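Glycosyl hydrolases family 31 family protein (Aspergillus niger, PDB 6DRU) releases alpha-xylose from the non-reducing terminal glucose of xyloglucan oligosaccharides as a family 31 glycoside hydrolase. Local coordinates at residues 69-73 / 92-96; 86-90 / 115-119; 95-99 / 110-116; 122-126 / 137-141; 187-193 / 215-221. The contacts are given in a common frame with arbitrary orientation. Where two conformers were deposited one is given. Numbering follows the deposited sequence.

Contacts 3, 4 and 5 are buried strand pairings of three different sheets on the beta-rich N-terminal side, whereas contact 1 is partly buried and contact 2 lies at the surface. Contact 5, nearest the centre of the chain, is largely apolar; I220 and Y218 pack against contact 3, and V216, Y218 and F189 against contact 4. Contacts 3 and 4 have charged ends, joined by the salt bridge of R124 NH1 with E114 OE1 (2.7 Å). Contact 1 shares Y95 and R96 with contact 3 and relies on backbone atoms. Contact 2 shares Y115 and A116 with contact 3 and has only weak hydrogen bonds between its segments. Contacts 1 to 4 touch the second subunit.

Contact 1: residues 69-73 / 92-96; sequences TGTEP and TAGYR
Two irregular loops meet mainly through their backbones, with G70 CA 4.1 Å from G94 CA and E72 CA 4.2 Å from A93 CA. One direct hydrogen bond joins them, from G94 N to G70 O (2.8 Å). Carbon donors add to it: A93 CA lies 3.3 Å from T71 O, and G94 CA 3.5 Å from E72 O. A water donates to G94 O at 2.8 Å and, weakly, to E72 O at 3.4 Å. T69 O is hydrogen-bonded to Y414 OH of the second subunit. Both glycines are pressed close. G70 has a positive phi (73/28), and a CB there would come 2.9 Å from G94 O; on G94 (-148/46) it would clash with E72 O. Apolar contact is slight: P73 CD rests 3.7 Å from T92 CG2. Y95, with chi1 in p, brings CD2 to 3.6 Å from G70 O; with R96 it forms a classic beta bulge opposite T86. Segment 69-73 connects strands 66-68 and 74-78, edges of two different sheets, and 92-96 leads into strand 98-102.

Contact 2: residues 86-90 / 115-119; sequences TGWGG and YAPLK. With MAN (alpha-D-mannopyranose), chain I.
T86 opens the first segment of this surface contact between two loops, those following strands 81-85 and 108-113; its backbone pairs with R96, and neither it nor G87 touches 115-119. W88 makes most of the contact. Its backbone is extended (-122/131), its CA lies 6.6 Å from A116 CA, and chi1 of 147° with chi2 of 70° brings the indole edge to the opposing carbonyls. NE1 forks between two acceptors, with weak hydrogen bonds to P117 O (3.4 Å) and L118 O (3.3 Å); the helical L118 (-56/-50) turns these successive carbonyls to the same side. W88 CD1 also lies 4.3 Å from A116 CB, an apolar contact. G89 then turns the chain with a positive phi (77/-149). Its CA is 5.2 Å from L118 CA and 4.2 Å from L118 CD1, the leucine being in the t,p rotamer. G90 O turns to S524 of the second subunit, whose Y406 meets the W88 ring edge-to-face. Across the contact, A116 N donates to O4 of the chain I mannose (3.2 Å), part of a glycan attached to the protein, and O3 of that sugar donates weakly to A116 O (2.8 Å). A116 thus offers its methyl to the indole and its backbone to the sugar, so the loops are joined by one large side chain and weak polar bonds, at a surface that sugar and subunit also cover.

Contact 3: residues 95-99 / 110-116; sequences YRLSF and LLTNEYA. With MAN (alpha-D-mannopyranose), chain I; MAN (alpha-D-mannopyranose), chain B.
This is a buried beta-hairpin pairing of strands 98-102 and 108-113, the last two strands of a four-stranded antiparallel sheet, 108-113 being outermost. S98 and N113 form a non-hydrogen-bonded pair with CA atoms 3.9 Å apart and side chains on one face; F99 and T112, a hydrogen-bonded pair with CA atoms 5.6 Å apart, point to the other, where F99 and L97 pack on strand 28-35. F99 N donates to T112 O (2.9 Å), while F99 O accepts from L111 N (2.8 Å). L111, helical at -72/-57, and T112 both face F99, a classic beta bulge. E114 N donates to L97 O (3.0 Å), and L97 N to E114 OE1 (3.1 Å), so the E114 carboxylate (m,t) takes up the backbone amide. The same OE1 forms a long salt bridge with R96 NH1 (3.5 Å) and a shorter one with R124. N113 ND2 donates to O3 of the chain B mannose (3.1 Å), with OD1 held by S142, and A116 N to O4 of the chain I mannose (3.2 Å). The pairing passes from backbone ladder to side-chain carboxylate, with charge gathered at E114 and mannose held by the N113 side chain and the A116 backbone.

Contact 4: residues 122-126 / 137-141; sequences NPRYY and AEFSF
A beta hairpin formed by strands 124-127 and 135-142, at one end of a five-stranded antiparallel sheet, holds this contact. The strand segments run at 166° with axes 4.9 Å apart. Y125 and E138 are the hydrogen-bonded pair, with Y125 N to E138 O and E138 N to Y125 O both 3.0 Å; R124 with F139 and Y126 with A137 are non-hydrogen-bonded pairs sharing a face. S140 N adds a bond to P123 O (3.0 Å). The strand is entered through an Asx turn, N122 OD1 accepting from R124 N at 3.0 Å. One water donates to N122 O (2.9 Å) and E138 O (2.7 Å) and accepts from S140 OG (2.7 Å); another links P123 O (3.0 Å) and S140 O (3.1 Å). R124, chi1 m and chi2 t, lays CG over the F139 ring in a CH-pi contact, 3.8 Å from its centroid, and Y126 CE1 lies 4.0 Å from F139 CE1. On the other face E138 is paired with R207, and Y125 OH meets L422 of the second subunit. R124 plays two parts: its aliphatic stem covers an aromatic ring, while its guanidinium carries on to the carboxylates of E114 and E17, so a buried charge is neutralised beside an apolar contact.

Contact 5: residues 187-193 / 215-221; sequences YAFIWNM and LVDYVIV
L215 O lies 3.2 Å from M193 CE, before strand 216-221 runs antiparallel to 187-191, the axes 4.8 Å apart at 168°. V216 follows, its CG1 3.5 Å from W191 CH2 and its CA 3.7 Å from M193 SD (m,m,m). D217 OD2 accepts from N192 ND2 (3.0 Å), itself also hydrogen-bonded to S45, and is salt-bridged to R30; D217 O takes a weak bond from N192 N (2.9 Å), N192 centring an inverse gamma turn. Y218, chi1 p, sets its ring near parallel to that of F189 but slid aside, centroids 5.1 Å apart and planes at 21°. V219 N bonds I190 O (3.0 Å) and I190 N bonds V219 O (2.9 Å). I220 CD1 touches Y187 CD2 (4.0 Å). V221 N bonds A188 O (3.0 Å) and A188 N bonds V221 O (2.8 Å). Helix 228-239 covers A188 and I190, whereas F189 and Y218 meet F141 edge-to-face, the sheet-on-sheet packing of the N-terminal beta-sandwich domain of family 31 glycosidases.

Contact 1: residues 69-73 / 92-96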
# COMPACT_ATOMS: atom_id res chain seq x y z
N THR A 69 -9.47 6.57 31.91
CA THR A 69 -9.51 7.17 30.58
C THR A 69 -8.57 8.36 30.46
O THR A 69 -8.60 9.06 29.44
CB THR A 69 -10.93 7.59 30.23
OG1 THR A 69 -11.50 8.34 31.31
CG2 THR A 69 -11.79 6.37 29.96
N GLY A 70 -7.73 8.60 31.46
CA GLY A 70 -6.77 9.69 31.41
C GLY A 70 -7.37 11.07 31.55
O GLY A 70 -6.81 12.03 31.03
N THR A 71 -8.50 11.18 32.25
CA THR A 71 -9.12 12.49 32.45
C THR A 71 -8.41 13.29 33.53
O THR A 71 -8.43 14.53 33.50
CB THR A 71 -10.60 12.33 32.80
OG1 THR A 71 -10.73 11.53 33.99
CG2 THR A 71 -11.35 11.66 31.66
N GLU A 72 -7.79 12.62 34.49
CA GLU A 72 -7.14 13.24 35.63
C GLU A 72 -5.70 12.74 35.76
O GLU A 72 -5.39 11.61 35.36
CB GLU A 72 -7.89 12.93 36.94
CG GLU A 72 -9.31 13.50 36.98
CD GLU A 72 -9.32 15.01 37.04
OE1 GLU A 72 -8.83 15.58 38.04
OE2 GLU A 72 -9.83 15.64 36.09
N PRO A 73 -4.80 13.58 36.28
CA PRO A 73 -3.40 13.15 36.42
C PRO A 73 -3.22 12.13 37.53
O PRO A 73 -3.95 12.12 38.53
CB PRO A 73 -2.67 14.46 36.75
CG PRO A 73 -3.72 15.34 37.34
CD PRO A 73 -5.00 14.99 36.64
N THR A 92 -5.34 19.92 32.42
CA THR A 92 -5.07 19.01 33.52
C THR A 92 -5.72 17.67 33.21
O THR A 92 -6.94 17.51 33.36
CB THR A 92 -5.58 19.58 34.84
OG1 THR A 92 -4.98 20.86 35.07
CG2 THR A 92 -5.24 18.65 35.99
N ALA A 93 -4.92 16.71 32.77
CA ALA A 93 -5.43 15.39 32.40
C ALA A 93 -4.35 14.35 32.70
O ALA A 93 -3.41 14.62 33.45
CB ALA A 93 -5.84 15.39 30.92
N GLY A 94 -4.52 13.15 32.15
CA GLY A 94 -3.58 12.08 32.40
C GLY A 94 -3.38 11.11 31.25
O GLY A 94 -3.40 9.89 31.45
N TYR A 95 -3.20 11.64 30.04
CA TYR A 95 -2.93 10.82 28.86
C TYR A 95 -1.55 11.05 28.27
O TYR A 95 -1.22 10.46 27.24
CB TYR A 95 -4.01 11.06 27.79
CG TYR A 95 -4.23 12.52 27.46
CD1 TYR A 95 -3.34 13.21 26.65
CD2 TYR A 95 -5.33 13.20 27.95
CE1 TYR A 95 -3.53 14.55 26.35
CE2 TYR A 95 -5.54 14.53 27.65
CZ TYR A 95 -4.64 15.20 26.86
OH TYR A 95 -4.85 16.53 26.56
N ARG A 96 -0.74 11.91 28.89
CA ARG A 96 0.64 12.14 28.47
C ARG A 96 1.58 11.64 29.55
O ARG A 96 1.30 11.78 30.75
CB ARG A 96 0.88 13.63 28.19
CG ARG A 96 0.16 14.14 26.96
CD ARG A 96 0.94 13.82 25.69
NE ARG A 96 0.13 14.01 24.50
CZ ARG A 96 -0.51 13.03 23.87
NH1 ARG A 96 -0.43 11.78 24.32
NH2 ARG A 96 -1.24 13.28 22.79
O HOH W 1 -3.78 8.97 34.05

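Contact 2: residues 86-90 / 115-119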
# COMPACT_ATOMS: atom_id res chain seq x y z
N THR A 86 0.07 13.47 32.69
CA THR A 86 -0.34 14.86 32.64
C THR A 86 -1.17 15.10 31.38
O THR A 86 -1.37 14.19 30.56
CB THR A 86 0.88 15.80 32.66
OG1 THR A 86 1.80 15.42 31.63
CG2 THR A 86 1.57 15.75 34.02
N GLY A 87 -1.66 16.33 31.24
CA GLY A 87 -2.37 16.74 30.05
C GLY A 87 -1.43 17.31 29.00
O GLY A 87 -0.21 17.23 29.10
N TRP A 88 -2.03 17.90 27.97
CA TRP A 88 -1.30 18.54 26.89
C TRP A 88 -1.72 19.99 26.79
O TRP A 88 -2.91 20.30 26.77
CB TRP A 88 -1.53 17.81 25.56
CG TRP A 88 -1.51 18.72 24.37
CD1 TRP A 88 -0.43 19.37 23.85
CD2 TRP A 88 -2.63 19.09 23.56
NE1 TRP A 88 -0.80 20.12 22.76
CE2 TRP A 88 -2.15 19.96 22.56
CE3 TRP A 88 -3.99 18.77 23.57
CZ2 TRP A 88 -2.98 20.51 21.59
CZ3 TRP A 88 -4.81 19.31 22.61
CH2 TRP A 88 -4.31 20.17 21.63
N GLY A 89 -0.73 20.89 26.73
CA GLY A 89 -1.02 22.30 26.86
C GLY A 89 -1.26 22.67 28.32
O GLY A 89 -0.71 22.07 29.24
N GLY A 90 -2.12 23.67 28.52
CA GLY A 90 -2.48 24.03 29.87
C GLY A 90 -3.50 23.14 30.53
O GLY A 90 -3.95 23.43 31.64
N TYR A 115 7.12 14.23 23.81
CA TYR A 115 7.29 15.51 23.14
C TYR A 115 5.94 16.05 22.68
O TYR A 115 5.47 15.72 21.59
CB TYR A 115 8.24 15.38 21.95
CG TYR A 115 8.55 16.68 21.26
CD1 TYR A 115 9.44 17.59 21.80
CD2 TYR A 115 7.93 17.01 20.05
CE1 TYR A 115 9.72 18.79 21.17
CE2 TYR A 115 8.21 18.20 19.41
CZ TYR A 115 9.10 19.09 19.97
OH TYR A 115 9.38 20.28 19.34
N ALA A 116 5.32 16.89 23.50
CA ALA A 116 4.01 17.47 23.18
C ALA A 116 3.95 18.91 23.65
O ALA A 116 3.24 19.25 24.61
CB ALA A 116 2.88 16.64 23.81
N PRO A 117 4.69 19.82 22.99
CA PRO A 117 4.42 21.25 23.18
C PRO A 117 3.08 21.63 22.57
O PRO A 117 2.40 20.78 21.99
CB PRO A 117 5.59 21.93 22.45
CG PRO A 117 6.08 20.92 21.48
CD PRO A 117 5.85 19.59 22.12
N LEU A 118 2.69 22.90 22.71
CA LEU A 118 1.35 23.32 22.29
C LEU A 118 1.10 22.98 20.83
O LEU A 118 0.09 22.37 20.49
CB LEU A 118 1.17 24.81 22.54
CG LEU A 118 -0.26 25.32 22.38
CD1 LEU A 118 -1.16 24.68 23.43
CD2 LEU A 118 -0.32 26.84 22.48
N LYS A 119 2.03 23.37 19.96
CA LYS A 119 1.92 23.10 18.53
C LYS A 119 2.95 22.04 18.17
O LYS A 119 4.15 22.33 18.06
CB LYS A 119 2.12 24.38 17.72
CG LYS A 119 1.29 25.55 18.21
CD LYS A 119 -0.16 25.38 17.81
CE LYS A 119 -1.08 26.13 18.76
NZ LYS A 119 -2.50 26.07 18.31
C1 MAN I . 7.12 20.72 28.42
C2 MAN I . 5.81 20.08 28.01
C3 MAN I . 6.10 18.80 27.25
C4 MAN I . 7.11 19.05 26.15
C5 MAN I . 8.30 19.80 26.70
C6 MAN I . 9.26 20.10 25.57
O2 MAN I . 5.10 20.97 27.18
O3 MAN I . 4.91 18.31 26.69
O4 MAN I . 7.54 17.81 25.63
O5 MAN I . 7.88 21.01 27.27
O6 MAN I . 8.84 21.26 24.90

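Contact 3: residues 95-99 / 110-116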
# COMPACT_ATOMS: atom_id res chain seq x y z
N TYR A 95 -3.20 11.64 30.04
CA TYR A 95 -2.93 10.82 28.86
C TYR A 95 -1.55 11.05 28.27
O TYR A 95 -1.22 10.46 27.24
CB TYR A 95 -4.01 11.06 27.79
CG TYR A 95 -4.23 12.52 27.46
CD1 TYR A 95 -3.34 13.21 26.65
CD2 TYR A 95 -5.33 13.20 27.95
CE1 TYR A 95 -3.53 14.55 26.35
CE2 TYR A 95 -5.54 14.53 27.65
CZ TYR A 95 -4.64 15.20 26.86
OH TYR A 95 -4.85 16.53 26.56
N ARG A 96 -0.74 11.91 28.89
CA ARG A 96 0.64 12.14 28.47
C ARG A 96 1.58 11.64 29.55
O ARG A 96 1.30 11.78 30.75
CB ARG A 96 0.88 13.63 28.19
CG ARG A 96 0.16 14.14 26.96
CD ARG A 96 0.94 13.82 25.69
NE ARG A 96 0.13 14.01 24.50
CZ ARG A 96 -0.51 13.03 23.87
NH1 ARG A 96 -0.43 11.78 24.32
NH2 ARG A 96 -1.24 13.28 22.79
N LEU A 97 2.71 11.07 29.14
CA LEU A 97 3.65 10.44 30.06
C LEU A 97 4.85 11.34 30.30
O LEU A 97 5.32 12.03 29.39
CB LEU A 97 4.11 9.08 29.52
CG LEU A 97 3.01 8.10 29.09
CD1 LEU A 97 3.62 6.75 28.73
CD2 LEU A 97 1.97 7.95 30.19
N SER A 98 5.35 11.32 31.54
CA SER A 98 6.56 12.03 31.92
C SER A 98 7.27 11.21 32.99
O SER A 98 6.62 10.62 33.86
CB SER A 98 6.26 13.44 32.43
OG SER A 98 5.44 13.41 33.59
N PHE A 99 8.60 11.19 32.94
CA PHE A 99 9.41 10.35 33.80
C PHE A 99 10.43 11.19 34.56
O PHE A 99 11.17 11.97 33.96
CB PHE A 99 10.12 9.26 32.99
CG PHE A 99 9.19 8.31 32.32
CD1 PHE A 99 8.69 7.21 33.01
CD2 PHE A 99 8.79 8.50 31.01
CE1 PHE A 99 7.82 6.32 32.39
CE2 PHE A 99 7.92 7.63 30.39
CZ PHE A 99 7.44 6.53 31.08
N LEU A 110 13.78 15.64 35.73
CA LEU A 110 13.02 15.13 34.59
C LEU A 110 13.95 14.39 33.64
O LEU A 110 14.83 15.00 33.03
CB LEU A 110 12.31 16.28 33.87
CG LEU A 110 11.64 15.85 32.56
CD1 LEU A 110 10.44 14.96 32.83
CD2 LEU A 110 11.24 17.05 31.74
N LEU A 111 13.75 13.08 33.52
CA LEU A 111 14.52 12.30 32.56
C LEU A 111 14.07 12.60 31.13
O LEU A 111 14.87 13.00 30.28
CB LEU A 111 14.38 10.81 32.87
CG LEU A 111 14.73 10.41 34.30
CD1 LEU A 111 14.34 8.97 34.55
CD2 LEU A 111 16.20 10.62 34.58
N THR A 112 12.78 12.41 30.86
CA THR A 112 12.17 12.74 29.57
C THR A 112 10.66 12.62 29.71
O THR A 112 10.16 11.91 30.59
CB THR A 112 12.67 11.83 28.44
OG1 THR A 112 12.01 12.19 27.22
CG2 THR A 112 12.38 10.37 28.76
N ASN A 113 9.95 13.32 28.84
CA ASN A 113 8.51 13.18 28.72
C ASN A 113 8.16 13.06 27.24
O ASN A 113 9.02 13.18 26.36
CB ASN A 113 7.76 14.35 29.38
CG ASN A 113 8.25 15.71 28.92
OD1 ASN A 113 8.86 15.85 27.86
ND2 ASN A 113 7.99 16.73 29.72
N GLU A 114 6.88 12.81 26.97
CA GLU A 114 6.43 12.73 25.59
C GLU A 114 6.46 14.12 24.96
O GLU A 114 5.91 15.08 25.51
CB GLU A 114 5.02 12.14 25.51
CG GLU A 114 4.88 10.80 26.22
CD GLU A 114 3.55 10.12 25.94
OE1 GLU A 114 2.50 10.79 26.05
OE2 GLU A 114 3.55 8.91 25.61
N TYR A 115 7.12 14.23 23.81
CA TYR A 115 7.29 15.51 23.14
C TYR A 115 5.94 16.05 22.68
O TYR A 115 5.47 15.72 21.59
CB TYR A 115 8.24 15.38 21.95
CG TYR A 115 8.55 16.68 21.26
CD1 TYR A 115 9.44 17.59 21.80
CD2 TYR A 115 7.93 17.01 20.05
CE1 TYR A 115 9.72 18.79 21.17
CE2 TYR A 115 8.21 18.20 19.41
CZ TYR A 115 9.10 19.09 19.97
OH TYR A 115 9.38 20.28 19.34
N ALA A 116 5.32 16.89 23.50
CA ALA A 116 4.01 17.47 23.18
C ALA A 116 3.95 18.91 23.65
O ALA A 116 3.24 19.25 24.61
CB ALA A 116 2.88 16.64 23.81
C1 MAN I . 7.12 20.72 28.42
C2 MAN I . 5.81 20.08 28.01
C3 MAN I . 6.10 18.80 27.25
C4 MAN I . 7.11 19.05 26.15
C5 MAN I . 8.30 19.80 26.70
C6 MAN I . 9.26 20.10 25.57
O2 MAN I . 5.10 20.97 27.18
O3 MAN I . 4.91 18.31 26.69
O4 MAN I . 7.54 17.81 25.63
O5 MAN I . 7.88 21.01 27.27
O6 MAN I . 8.84 21.26 24.90
C1 MAN B . 10.76 20.92 31.17
C2 MAN B . 9.94 20.47 29.98
C3 MAN B . 8.47 20.46 30.33
C4 MAN B . 8.24 19.74 31.65
C5 MAN B . 9.16 20.35 32.69
C6 MAN B . 8.91 19.71 34.04
O2 MAN B . 10.33 19.18 29.57
O3 MAN B . 7.75 19.80 29.31
O4 MAN B . 6.90 19.89 32.04
O5 MAN B . 10.49 20.13 32.31
O6 MAN B . 9.55 20.47 35.04

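Contact 4: residues 122-126 / 137-141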
# COMPACT_ATOMS: atom_id res chain seq x y z
N ASN A 122 1.25 14.51 17.33
CA ASN A 122 0.94 13.66 18.47
C ASN A 122 2.17 12.82 18.83
O ASN A 122 2.75 12.18 17.95
CB ASN A 122 -0.25 12.76 18.16
CG ASN A 122 -0.88 12.18 19.41
OD1 ASN A 122 -0.33 11.27 20.03
ND2 ASN A 122 -2.03 12.72 19.79
N PRO A 123 2.59 12.81 20.09
CA PRO A 123 3.79 12.03 20.46
C PRO A 123 3.63 10.53 20.29
O PRO A 123 4.63 9.81 20.37
CB PRO A 123 4.01 12.41 21.93
CG PRO A 123 2.67 12.86 22.42
CD PRO A 123 2.01 13.52 21.25
N ARG A 124 2.41 10.04 20.08
CA ARG A 124 2.16 8.63 19.75
C ARG A 124 1.37 8.63 18.45
O ARG A 124 0.13 8.58 18.46
CB ARG A 124 1.40 7.92 20.88
CG ARG A 124 2.12 7.96 22.23
CD ARG A 124 1.45 7.05 23.25
NE ARG A 124 0.11 7.50 23.60
CZ ARG A 124 -0.17 8.30 24.63
NH1 ARG A 124 0.81 8.74 25.41
NH2 ARG A 124 -1.42 8.65 24.88
N TYR A 125 2.08 8.67 17.33
CA TYR A 125 1.48 8.83 16.01
C TYR A 125 1.33 7.47 15.34
O TYR A 125 2.29 6.70 15.26
CB TYR A 125 2.32 9.76 15.14
CG TYR A 125 1.61 10.28 13.91
CD1 TYR A 125 1.66 9.58 12.72
CD2 TYR A 125 0.89 11.47 13.95
CE1 TYR A 125 1.01 10.04 11.59
CE2 TYR A 125 0.24 11.94 12.83
CZ TYR A 125 0.30 11.23 11.65
OH TYR A 125 -0.35 11.69 10.53
N TYR A 126 0.12 7.19 14.85
CA TYR A 126 -0.18 5.94 14.16
C TYR A 126 -0.60 6.22 12.73
O TYR A 126 -1.26 7.23 12.45
CB TYR A 126 -1.28 5.16 14.88
CG TYR A 126 -1.00 4.92 16.35
CD1 TYR A 126 -0.09 3.96 16.75
CD2 TYR A 126 -1.66 5.66 17.32
CE1 TYR A 126 0.17 3.74 18.09
CE2 TYR A 126 -1.41 5.44 18.67
CZ TYR A 126 -0.49 4.48 19.04
OH TYR A 126 -0.24 4.27 20.38
N ALA A 137 4.40 3.34 13.33
CA ALA A 137 4.37 4.08 14.59
C ALA A 137 5.52 5.06 14.64
O ALA A 137 6.64 4.75 14.21
CB ALA A 137 4.43 3.14 15.79
N GLU A 138 5.25 6.25 15.18
CA GLU A 138 6.26 7.28 15.40
C GLU A 138 6.06 7.83 16.81
O GLU A 138 5.08 8.54 17.07
CB GLU A 138 6.15 8.39 14.36
CG GLU A 138 6.52 7.95 12.95
CD GLU A 138 6.17 8.98 11.90
OE1 GLU A 138 5.23 8.73 11.11
OE2 GLU A 138 6.83 10.04 11.86
N PHE A 139 6.97 7.50 17.71
CA PHE A 139 6.90 7.93 19.10
C PHE A 139 8.00 8.96 19.38
O PHE A 139 9.17 8.71 19.08
CB PHE A 139 7.03 6.74 20.06
CG PHE A 139 5.72 6.06 20.34
CD1 PHE A 139 4.84 5.75 19.31
CD2 PHE A 139 5.36 5.72 21.64
CE1 PHE A 139 3.63 5.12 19.57
CE2 PHE A 139 4.16 5.09 21.90
CZ PHE A 139 3.29 4.80 20.87
N SER A 140 7.61 10.10 19.94
CA SER A 140 8.50 11.23 20.14
C SER A 140 8.64 11.55 21.62
O SER A 140 7.66 11.58 22.36
CB SER A 140 7.99 12.46 19.39
OG SER A 140 7.88 12.20 18.00
N PHE A 141 9.88 11.79 22.04
CA PHE A 141 10.20 12.15 23.41
C PHE A 141 11.04 13.42 23.42
O PHE A 141 11.81 13.67 22.49
CB PHE A 141 10.95 11.02 24.13
CG PHE A 141 10.28 9.67 24.01
CD1 PHE A 141 10.60 8.83 22.95
CD2 PHE A 141 9.36 9.25 24.95
CE1 PHE A 141 9.99 7.59 22.84
CE2 PHE A 141 8.75 8.01 24.83
CZ PHE A 141 9.07 7.18 23.78
O HOH W 2 5.44 11.23 17.47
O HOH W 3 6.18 8.89 22.77

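Contact 5: residues 187-193 / 215-221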
# COMPACT_ATOMS: atom_id res chain seq x y z
N TYR A 187 19.62 7.94 32.71
CA TYR A 187 18.59 6.96 32.37
C TYR A 187 18.99 6.22 31.10
O TYR A 187 19.75 6.73 30.28
CB TYR A 187 17.22 7.62 32.20
CG TYR A 187 17.05 8.45 30.95
CD1 TYR A 187 17.44 9.78 30.92
CD2 TYR A 187 16.49 7.90 29.79
CE1 TYR A 187 17.28 10.55 29.78
CE2 TYR A 187 16.34 8.66 28.65
CZ TYR A 187 16.73 9.99 28.65
OH TYR A 187 16.58 10.75 27.52
N ALA A 188 18.46 5.01 30.97
CA ALA A 188 18.63 4.20 29.78
C ALA A 188 17.26 3.90 29.18
O ALA A 188 16.24 3.97 29.86
CB ALA A 188 19.38 2.89 30.09
N PHE A 189 17.26 3.54 27.90
CA PHE A 189 16.03 3.40 27.13
C PHE A 189 16.18 2.24 26.17
O PHE A 189 17.21 2.12 25.49
CB PHE A 189 15.71 4.70 26.38
CG PHE A 189 14.36 4.72 25.72
CD1 PHE A 189 14.18 4.18 24.46
CD2 PHE A 189 13.27 5.30 26.35
CE1 PHE A 189 12.95 4.20 23.84
CE2 PHE A 189 12.03 5.34 25.73
CZ PHE A 189 11.87 4.78 24.48
N ILE A 190 15.16 1.38 26.10
CA ILE A 190 15.14 0.23 25.21
C ILE A 190 13.88 0.29 24.36
O ILE A 190 12.77 0.26 24.90
CB ILE A 190 15.19 -1.10 25.99
CG1 ILE A 190 16.42 -1.15 26.89
CG2 ILE A 190 15.18 -2.28 25.03
CD1 ILE A 190 16.48 -2.39 27.76
N TRP A 191 14.06 0.39 23.05
CA TRP A 191 12.96 0.33 22.09
C TRP A 191 12.78 -1.13 21.70
O TRP A 191 13.40 -1.63 20.76
CB TRP A 191 13.26 1.23 20.89
CG TRP A 191 12.22 1.31 19.81
CD1 TRP A 191 12.29 0.72 18.58
CD2 TRP A 191 11.00 2.06 19.83
NE1 TRP A 191 11.17 1.04 17.84
CE2 TRP A 191 10.37 1.86 18.58
CE3 TRP A 191 10.37 2.86 20.78
CZ2 TRP A 191 9.14 2.43 18.27
CZ3 TRP A 191 9.15 3.44 20.46
CH2 TRP A 191 8.55 3.22 19.22
N ASN A 192 11.94 -1.84 22.46
CA ASN A 192 11.77 -3.29 22.33
C ASN A 192 10.89 -3.61 21.13
O ASN A 192 9.73 -4.01 21.25
CB ASN A 192 11.20 -3.86 23.62
CG ASN A 192 11.17 -5.38 23.63
OD1 ASN A 192 11.98 -6.03 22.96
ND2 ASN A 192 10.24 -5.95 24.38
N MET A 193 11.47 -3.44 19.94
CA MET A 193 10.74 -3.60 18.69
C MET A 193 11.63 -4.29 17.66
O MET A 193 12.80 -3.89 17.48
CB MET A 193 10.28 -2.24 18.15
CG MET A 193 9.46 -1.42 19.13
SD MET A 193 7.74 -1.96 19.21
CE MET A 193 7.09 -1.18 17.73
N LEU A 215 2.07 -3.43 17.86
CA LEU A 215 2.23 -3.06 19.25
C LEU A 215 3.54 -2.31 19.46
O LEU A 215 4.60 -2.76 19.00
CB LEU A 215 2.19 -4.30 20.15
CG LEU A 215 2.59 -4.09 21.61
CD1 LEU A 215 1.61 -3.16 22.30
CD2 LEU A 215 2.68 -5.42 22.34
N VAL A 216 3.49 -1.18 20.17
CA VAL A 216 4.68 -0.42 20.54
C VAL A 216 5.07 -0.80 21.96
O VAL A 216 4.20 -0.98 22.82
CB VAL A 216 4.42 1.10 20.41
CG1 VAL A 216 5.69 1.88 20.73
CG2 VAL A 216 3.93 1.44 19.02
N ASP A 217 6.37 -0.93 22.20
CA ASP A 217 6.86 -1.44 23.48
C ASP A 217 8.23 -0.84 23.76
O ASP A 217 9.16 -1.00 22.95
CB ASP A 217 6.94 -2.98 23.44
CG ASP A 217 7.30 -3.58 24.79
OD1 ASP A 217 7.39 -2.84 25.79
OD2 ASP A 217 7.50 -4.81 24.85
N TYR A 218 8.36 -0.15 24.89
CA TYR A 218 9.66 0.37 25.31
C TYR A 218 9.77 0.32 26.82
O TYR A 218 8.77 0.23 27.54
CB TYR A 218 9.90 1.79 24.78
CG TYR A 218 8.98 2.87 25.33
CD1 TYR A 218 9.27 3.51 26.52
CD2 TYR A 218 7.85 3.27 24.62
CE1 TYR A 218 8.44 4.50 27.02
CE2 TYR A 218 7.02 4.26 25.11
CZ TYR A 218 7.32 4.88 26.30
OH TYR A 218 6.50 5.86 26.79
N VAL A 219 11.02 0.38 27.30
CA VAL A 219 11.34 0.34 28.72
C VAL A 219 12.31 1.47 29.03
O VAL A 219 13.26 1.71 28.27
CB VAL A 219 11.96 -1.02 29.13
CG1 VAL A 219 12.30 -1.04 30.61
CG2 VAL A 219 11.02 -2.17 28.78
N ILE A 220 12.06 2.18 30.13
CA ILE A 220 12.93 3.26 30.58
C ILE A 220 13.36 2.96 32.01
O ILE A 220 12.52 2.61 32.86
CB ILE A 220 12.25 4.64 30.47
CG1 ILE A 220 13.19 5.75 30.95
CG2 ILE A 220 10.93 4.67 31.24
CD1 ILE A 220 12.66 7.14 30.70
N VAL A 221 14.66 3.08 32.29
CA VAL A 221 15.22 2.80 33.60
C VAL A 221 16.11 3.97 34.00
O VAL A 221 16.86 4.50 33.18
CB VAL A 221 16.01 1.47 33.61
CG1 VAL A 221 17.07 1.47 32.52
CG2 VAL A 221 16.62 1.23 34.98